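Local coordinates for protein peptidoglycan glycosyltransferase (Burkholderia ambifaria, PDB 5UY7) that is a penicillin-binding protein whose modelled part adopts the serine beta-lactamase-like fold of that family, a five-stranded antiparallel sheet packed among helices, at residues A[230-235]-A[418-423]; A[276-281]-A[428-433]; A[399-404]-A[488-493]. All coordinates share one frame; numbering follows the deposited sequence.

Contact 1: residues A[230-235]-A[418-423]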
# COMPACT_ATOMS: atom_id res chain seq x y z
N VAL A 230 -12.08 6.52 -3.78
CA VAL A 230 -12.17 5.14 -4.28
C VAL A 230 -13.18 5.02 -5.41
O VAL A 230 -12.96 4.29 -6.38
CB VAL A 230 -12.50 4.19 -3.11
CG1 VAL A 230 -12.81 2.79 -3.61
CG2 VAL A 230 -11.33 4.15 -2.15
N ARG A 231 -14.32 5.72 -5.29
CA ARG A 231 -15.41 5.52 -6.24
C ARG A 231 -15.08 6.05 -7.63
O ARG A 231 -15.56 5.50 -8.63
CB ARG A 231 -16.69 6.18 -5.72
CG ARG A 231 -17.89 6.04 -6.66
CD ARG A 231 -19.16 6.63 -6.07
NE ARG A 231 -19.09 8.08 -5.92
CZ ARG A 231 -19.38 8.95 -6.88
NH1 ARG A 231 -19.75 8.52 -8.08
NH2 ARG A 231 -19.28 10.25 -6.66
N THR A 232 -14.27 7.10 -7.71
CA THR A 232 -14.03 7.80 -8.97
C THR A 232 -12.59 7.78 -9.43
O THR A 232 -12.34 8.09 -10.60
CB THR A 232 -14.46 9.28 -8.87
OG1 THR A 232 -13.64 9.94 -7.88
CG2 THR A 232 -15.93 9.39 -8.49
N GLY A 233 -11.64 7.49 -8.54
CA GLY A 233 -10.24 7.68 -8.85
C GLY A 233 -9.74 9.11 -8.73
O GLY A 233 -8.55 9.35 -8.95
N GLU A 234 -10.60 10.06 -8.37
CA GLU A 234 -10.18 11.44 -8.28
C GLU A 234 -9.18 11.63 -7.15
O GLU A 234 -9.36 11.12 -6.04
CB GLU A 234 -11.39 12.35 -8.05
CG GLU A 234 -12.27 12.54 -9.28
CD GLU A 234 -13.56 13.29 -8.97
OE1 GLU A 234 -13.68 13.89 -7.88
OE2 GLU A 234 -14.47 13.26 -9.82
N VAL A 235 -8.11 12.38 -7.43
CA VAL A 235 -7.16 12.77 -6.39
C VAL A 235 -7.77 13.91 -5.59
O VAL A 235 -8.04 14.99 -6.14
CB VAL A 235 -5.82 13.18 -7.00
CG1 VAL A 235 -4.87 13.70 -5.91
CG2 VAL A 235 -5.19 11.99 -7.70
N GLN A 418 -20.85 9.98 -17.16
CA GLN A 418 -20.07 9.11 -18.04
C GLN A 418 -19.43 7.98 -17.24
O GLN A 418 -19.18 8.09 -16.04
CB GLN A 418 -19.00 9.90 -18.78
N GLN A 419 -19.14 6.88 -17.94
CA GLN A 419 -18.69 5.65 -17.30
C GLN A 419 -17.17 5.67 -17.11
O GLN A 419 -16.42 6.03 -18.02
CB GLN A 419 -19.09 4.43 -18.14
N ILE A 420 -16.74 5.26 -15.92
CA ILE A 420 -15.32 5.14 -15.59
C ILE A 420 -14.91 3.70 -15.82
O ILE A 420 -15.36 2.79 -15.11
CB ILE A 420 -15.05 5.56 -14.14
CG1 ILE A 420 -15.63 6.95 -13.85
CG2 ILE A 420 -13.55 5.55 -13.86
CD1 ILE A 420 -15.50 7.37 -12.40
N THR A 421 -14.06 3.46 -16.82
CA THR A 421 -13.54 2.12 -17.06
C THR A 421 -12.26 1.94 -16.26
O THR A 421 -11.27 2.63 -16.49
CB THR A 421 -13.29 1.87 -18.55
OG1 THR A 421 -12.20 2.69 -19.01
CG2 THR A 421 -14.53 2.18 -19.37
N GLY A 422 -12.30 1.02 -15.30
CA GLY A 422 -11.11 0.61 -14.58
C GLY A 422 -10.50 -0.64 -15.18
O GLY A 422 -10.85 -1.09 -16.27
N THR A 423 -9.56 -1.21 -14.44
CA THR A 423 -8.88 -2.44 -14.82
C THR A 423 -9.17 -3.48 -13.76
O THR A 423 -8.85 -3.27 -12.58
CB THR A 423 -7.37 -2.21 -14.96
OG1 THR A 423 -7.13 -1.29 -16.03
CG2 THR A 423 -6.65 -3.52 -15.24

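Contact 2: residues A[276-281]-A[428-433]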
# COMPACT_ATOMS: atom_id res chain seq x y z
N THR A 276 0.94 -9.91 -3.06
CA THR A 276 1.35 -11.31 -3.12
C THR A 276 0.21 -12.22 -2.69
O THR A 276 -0.11 -13.20 -3.37
CB THR A 276 2.56 -11.52 -2.21
OG1 THR A 276 3.65 -10.71 -2.67
CG2 THR A 276 2.99 -12.99 -2.22
N VAL A 277 -0.43 -11.87 -1.57
CA VAL A 277 -1.53 -12.67 -1.05
C VAL A 277 -2.75 -12.55 -1.95
O VAL A 277 -3.40 -13.56 -2.25
CB VAL A 277 -1.83 -12.24 0.40
CG1 VAL A 277 -3.19 -12.78 0.85
CG2 VAL A 277 -0.73 -12.73 1.33
N SER A 278 -3.07 -11.33 -2.41
CA SER A 278 -4.20 -11.16 -3.31
C SER A 278 -4.10 -12.08 -4.52
O SER A 278 -5.07 -12.75 -4.90
CB SER A 278 -4.30 -9.71 -3.78
OG SER A 278 -4.66 -8.83 -2.73
N LEU A 279 -2.92 -12.12 -5.15
CA LEU A 279 -2.80 -12.93 -6.36
C LEU A 279 -2.94 -14.42 -6.06
O LEU A 279 -3.62 -15.13 -6.80
CB LEU A 279 -1.45 -12.65 -7.04
CG LEU A 279 -1.25 -13.38 -8.37
CD1 LEU A 279 -2.31 -12.98 -9.40
CD2 LEU A 279 0.16 -13.12 -8.89
N ALA A 280 -2.32 -14.90 -4.97
CA ALA A 280 -2.44 -16.32 -4.65
C ALA A 280 -3.88 -16.71 -4.33
O ALA A 280 -4.34 -17.80 -4.69
CB ALA A 280 -1.51 -16.67 -3.48
N LEU A 281 -4.62 -15.83 -3.65
CA LEU A 281 -6.05 -16.06 -3.46
C LEU A 281 -6.79 -16.09 -4.80
O LEU A 281 -7.60 -16.98 -5.06
CB LEU A 281 -6.65 -14.97 -2.57
CG LEU A 281 -6.15 -14.96 -1.12
CD1 LEU A 281 -6.62 -13.69 -0.42
CD2 LEU A 281 -6.70 -16.20 -0.40
N PRO A 428 -13.86 -9.48 -6.91
CA PRO A 428 -14.36 -8.83 -5.68
C PRO A 428 -14.17 -9.69 -4.45
O PRO A 428 -13.90 -9.17 -3.36
CB PRO A 428 -15.84 -8.61 -5.99
CG PRO A 428 -15.91 -8.52 -7.49
CD PRO A 428 -14.84 -9.44 -8.01
N THR A 429 -14.31 -11.02 -4.58
CA THR A 429 -14.13 -11.90 -3.43
C THR A 429 -12.72 -11.78 -2.87
O THR A 429 -12.53 -11.62 -1.66
CB THR A 429 -14.44 -13.34 -3.83
OG1 THR A 429 -15.83 -13.45 -4.13
CG2 THR A 429 -14.07 -14.29 -2.70
N THR A 430 -11.72 -11.84 -3.75
CA THR A 430 -10.34 -11.66 -3.31
C THR A 430 -10.15 -10.32 -2.62
O THR A 430 -9.56 -10.24 -1.54
CB THR A 430 -9.39 -11.78 -4.49
OG1 THR A 430 -9.45 -13.12 -4.98
CG2 THR A 430 -7.95 -11.43 -4.09
N ALA A 431 -10.66 -9.24 -3.24
CA ALA A 431 -10.44 -7.92 -2.67
C ALA A 431 -11.07 -7.81 -1.29
O ALA A 431 -10.46 -7.26 -0.36
CB ALA A 431 -11.01 -6.84 -3.60
N ARG A 432 -12.26 -8.38 -1.12
CA ARG A 432 -12.93 -8.34 0.19
C ARG A 432 -12.14 -9.12 1.23
O ARG A 432 -11.96 -8.66 2.36
CB ARG A 432 -14.35 -8.89 0.07
N GLU A 433 -11.64 -10.30 0.84
CA GLU A 433 -10.82 -11.11 1.76
C GLU A 433 -9.59 -10.35 2.21
O GLU A 433 -9.23 -10.37 3.39
CB GLU A 433 -10.41 -12.42 1.08
CG GLU A 433 -11.54 -13.43 0.96
CD GLU A 433 -11.17 -14.63 0.09
OE1 GLU A 433 -10.22 -14.53 -0.71
OE2 GLU A 433 -11.84 -15.69 0.21

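Contact 3: residues A[399-404]-A[488-493]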
# COMPACT_ATOMS: atom_id res chain seq x y z
N ALA A 399 -7.18 -0.90 -6.25
CA ALA A 399 -7.67 -2.19 -6.72
C ALA A 399 -8.21 -3.02 -5.56
O ALA A 399 -9.21 -3.72 -5.70
CB ALA A 399 -6.57 -2.95 -7.45
N ILE A 400 -7.56 -2.94 -4.40
CA ILE A 400 -8.04 -3.67 -3.24
C ILE A 400 -9.26 -2.98 -2.66
O ILE A 400 -10.19 -3.64 -2.18
CB ILE A 400 -6.90 -3.81 -2.21
CG1 ILE A 400 -5.81 -4.72 -2.77
CG2 ILE A 400 -7.43 -4.33 -0.86
CD1 ILE A 400 -4.54 -4.73 -1.92
N ALA A 401 -9.28 -1.64 -2.70
CA ALA A 401 -10.39 -0.89 -2.13
C ALA A 401 -11.67 -1.03 -2.94
O ALA A 401 -12.76 -1.15 -2.37
CB ALA A 401 -10.02 0.59 -2.02
N HIS A 402 -11.56 -0.97 -4.27
CA HIS A 402 -12.70 -0.91 -5.18
C HIS A 402 -13.04 -2.28 -5.75
O HIS A 402 -13.11 -2.48 -6.96
CB HIS A 402 -12.40 0.09 -6.30
CG HIS A 402 -13.59 0.46 -7.15
ND1 HIS A 402 -14.11 1.74 -7.18
CD2 HIS A 402 -14.33 -0.27 -8.02
CE1 HIS A 402 -15.13 1.77 -8.02
NE2 HIS A 402 -15.29 0.57 -8.54
N ASP A 403 -13.21 -3.27 -4.86
CA ASP A 403 -13.72 -4.59 -5.22
C ASP A 403 -12.93 -5.24 -6.35
O ASP A 403 -13.48 -5.94 -7.20
CB ASP A 403 -15.20 -4.51 -5.59
CG ASP A 403 -16.08 -4.27 -4.38
OD1 ASP A 403 -15.53 -4.22 -3.26
OD2 ASP A 403 -17.30 -4.14 -4.54
N GLY A 404 -11.61 -5.04 -6.34
CA GLY A 404 -10.75 -5.70 -7.30
C GLY A 404 -10.46 -4.90 -8.55
O GLY A 404 -9.59 -5.31 -9.33
N PRO A 488 -15.93 -1.93 5.89
CA PRO A 488 -15.43 -2.79 4.82
C PRO A 488 -15.55 -2.22 3.42
O PRO A 488 -15.07 -2.86 2.47
CB PRO A 488 -16.31 -4.02 4.94
CG PRO A 488 -17.63 -3.42 5.31
CD PRO A 488 -17.31 -2.28 6.26
N ASN A 489 -16.18 -1.06 3.27
CA ASN A 489 -16.42 -0.45 1.96
C ASN A 489 -15.74 0.91 1.92
O ASN A 489 -16.38 1.95 2.14
CB ASN A 489 -17.92 -0.34 1.67
CG ASN A 489 -18.59 -1.69 1.65
OD1 ASN A 489 -18.09 -2.63 1.05
ND2 ASN A 489 -19.72 -1.79 2.34
N PRO A 490 -14.45 0.96 1.60
CA PRO A 490 -13.72 2.21 1.78
C PRO A 490 -14.13 3.29 0.80
O PRO A 490 -14.55 3.03 -0.34
CB PRO A 490 -12.25 1.82 1.57
CG PRO A 490 -12.27 0.46 0.95
CD PRO A 490 -13.56 -0.18 1.32
N ARG A 491 -14.02 4.52 1.29
CA ARG A 491 -14.27 5.73 0.52
C ARG A 491 -12.99 6.34 -0.02
O ARG A 491 -13.00 6.93 -1.11
CB ARG A 491 -14.99 6.75 1.39
CG ARG A 491 -15.26 8.07 0.70
CD ARG A 491 -16.56 8.66 1.17
NE ARG A 491 -16.76 9.98 0.61
CZ ARG A 491 -17.75 10.79 0.97
NH1 ARG A 491 -18.61 10.40 1.89
NH2 ARG A 491 -17.86 11.99 0.41
N ILE A 492 -11.89 6.23 0.72
CA ILE A 492 -10.63 6.85 0.32
C ILE A 492 -9.49 5.86 0.45
O ILE A 492 -9.53 4.91 1.24
CB ILE A 492 -10.32 8.12 1.15
CG1 ILE A 492 -10.16 7.76 2.64
CG2 ILE A 492 -11.41 9.18 0.93
CD1 ILE A 492 -9.82 8.98 3.52
N VAL A 493 -8.47 6.08 -0.36
CA VAL A 493 -7.14 5.51 -0.16
C VAL A 493 -6.24 6.65 0.27
O VAL A 493 -6.31 7.74 -0.30
CB VAL A 493 -6.62 4.85 -1.44
CG1 VAL A 493 -5.10 4.67 -1.37
CG2 VAL A 493 -7.31 3.51 -1.64

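Contact 1: residues A[230-235]-A[418-423]
Ile420 reaches across to Thr232, and a single methyl group, CD1, makes nearly all of this small contact of 90 Å² between two loops. Ile420 has CG2 anti to its backbone N and CG1 beside that N (chi1 -52°), and the extended second torsion carries CD1 outward until it rests on the backbone of Thr232. There CD1 lies 3.7 Å from Thr232 O and 3.8 Å from Thr232 CA, and Thr232 CB is 4.1 Å from the same Ile420 CD1. The carbonyl O of Arg231 is more distant, 4.2 Å from Ile420 CD1. These are van der Waals contacts, and a slender branched side chain suits the task of bridging backbones that stay 7.3 Å apart between Thr232 CA and Ile420 CA. Within the 230-235 loop there is a further packing contact: one face of the Arg231 guanidinium is covered by Thr232 CG2, which sits 3.8 Å above the plane and over its centre.

The polar interactions belong to the 230-235 loop and give it its shape. Thr232 OG1 accepts from Glu234 N at 3.1 Å with a nearly straight N-H angle of 161°, closing an ST turn, and it is also hydrogen-bonded to Asp229 OD2. Gly233, with a positive phi of 79°, occupies a conformation in which a CB would press on the preceding carbonyl, so glycine fits the turn. Glu234 OE2 is hydrogen-bonded to Thr414.

Loop 230-235 links the sheet strands 222-229 and 235-241, while 418-423 belongs to the connection from strand 405-406 to strand 423-424. Backbone bonds from Gly233 and Val235 to Thr410, together with Met407 against Ile420, place other parts of that same connection alongside the strand-to-strand turn.

Contact 2: residues A[276-281]-A[428-433]
Thr430, Leu281 and Glu433 supply most of the 182 Å² buried where helix 273-282 passes helix 428-442. Over these segments the axes come within 9.4 Å, and their directions are closer to antiparallel than to parallel, 141° apart.

Thr430 faces the other helix with both its branches. OG1 is turned beside the backbone N (chi1 -66°), which leaves CG2 anti to that N and directed at the turn around Ser278, 3.3 Å from Ser278 O and 4.0 Å from Ser278 CB; Thr430 CG2 also touches Leu281 CB at 4.1 Å. OG1 has polar partners near the helix ends: Asp282 OD1 and Thr427 OG1. A threonine therefore serves two ends here, a methyl that packs on the backbone and CB of Ser278 and on Leu281 CB, and a hydroxyl that, though buried, is satisfied by two hydrogen-bonding neighbours. Ser278 presents a small CB to that methyl while its OG bonds back to Pro274 O in its own helix.

Leu281 points at the neighbouring helix and meets both Thr430 and Glu433. Its isobutyl group and the Glu433 chain cross obliquely, and OE1 of Glu433 lies against the whole isobutyl group, nearest Leu281 CD1 at 3.7 Å. This is a van der Waals contact of a carboxylate with an apolar side chain. The extended chain of Glu433, which is partly exposed, spans the distance, and Pro288 touches both side chains. Leu281 packs further on Val434 and Met437, one and two turns along from Thr430.

Such helix-on-helix packing belongs to the helical part of the penicillin-binding, beta-lactamase-like fold. Helix 273-282 begins at the lysine of an apparent SxxK pattern, consistent with the active-site helix of this family, and near its other end Leu281 packs against helix 428-442.

Contact 3: residues A[399-404]-A[488-493]
Ala401, the last residue of helix 390-401, faces Pro490, with the two CA atoms 6.0 Å apart. After it His402 leaves helical angles, and Asp403 (phi 54°) and Gly404 (phi 93°) turn with positive phi, a conformation that glycine adopts without strain at the second place. A weak bond from Gly404 N back to Ala399 O spans this turn. On the other side the chain runs through Pro490 into strand 492-499, where Arg491 and Ile492 both face Ala485 in a classic beta bulge.

The side chains meet through apolar groups. The Pro490 ring brings CG to 3.7 Å from Ala401 CB and equally 3.7 Å from Ala401 O; CG is thus the ring atom that meets the last residue of the helix. With CG1 of Val493 anti to the backbone N (chi1 162°), its other methyl, CG2, comes to 4.0 Å from Ala401 CB. Alanine's single methyl thus fits between a proline and a valine.

Met484 of strand 477-485 touches Ala401, Pro490 and Val493 alike, and Arg435 of helix 428-442 hydrogen-bonds, through NH1 and NE, the carbonyl oxygens of Ile400 and Pro488, tying helix 390-401 to the approach to the sheet.

Overall arrangement
Contact 3 is the middle member, its centre about 12 Å from those of both contacts 1 and 2, which lie about 20 Å apart by centres and about 10 Å by nearest atoms. It joins contact 1 through Val230: Val230 N lies 2.9 Å from Arg491 O, and Val230 O lies 2.9 Å from His402 ND1, both probable hydrogen bonds. Towards contact 2 the join is by packing, with Ala431 CB 3.3 Å from Gly404 N. A connected path thus runs from a sheet-strand turn, through the end of helix 390-401, to helix 273-282, whose start carries the probable SxxK active-site pattern. The segments of every pair of contacts alternate along the chain, so all three lie within one interwoven region.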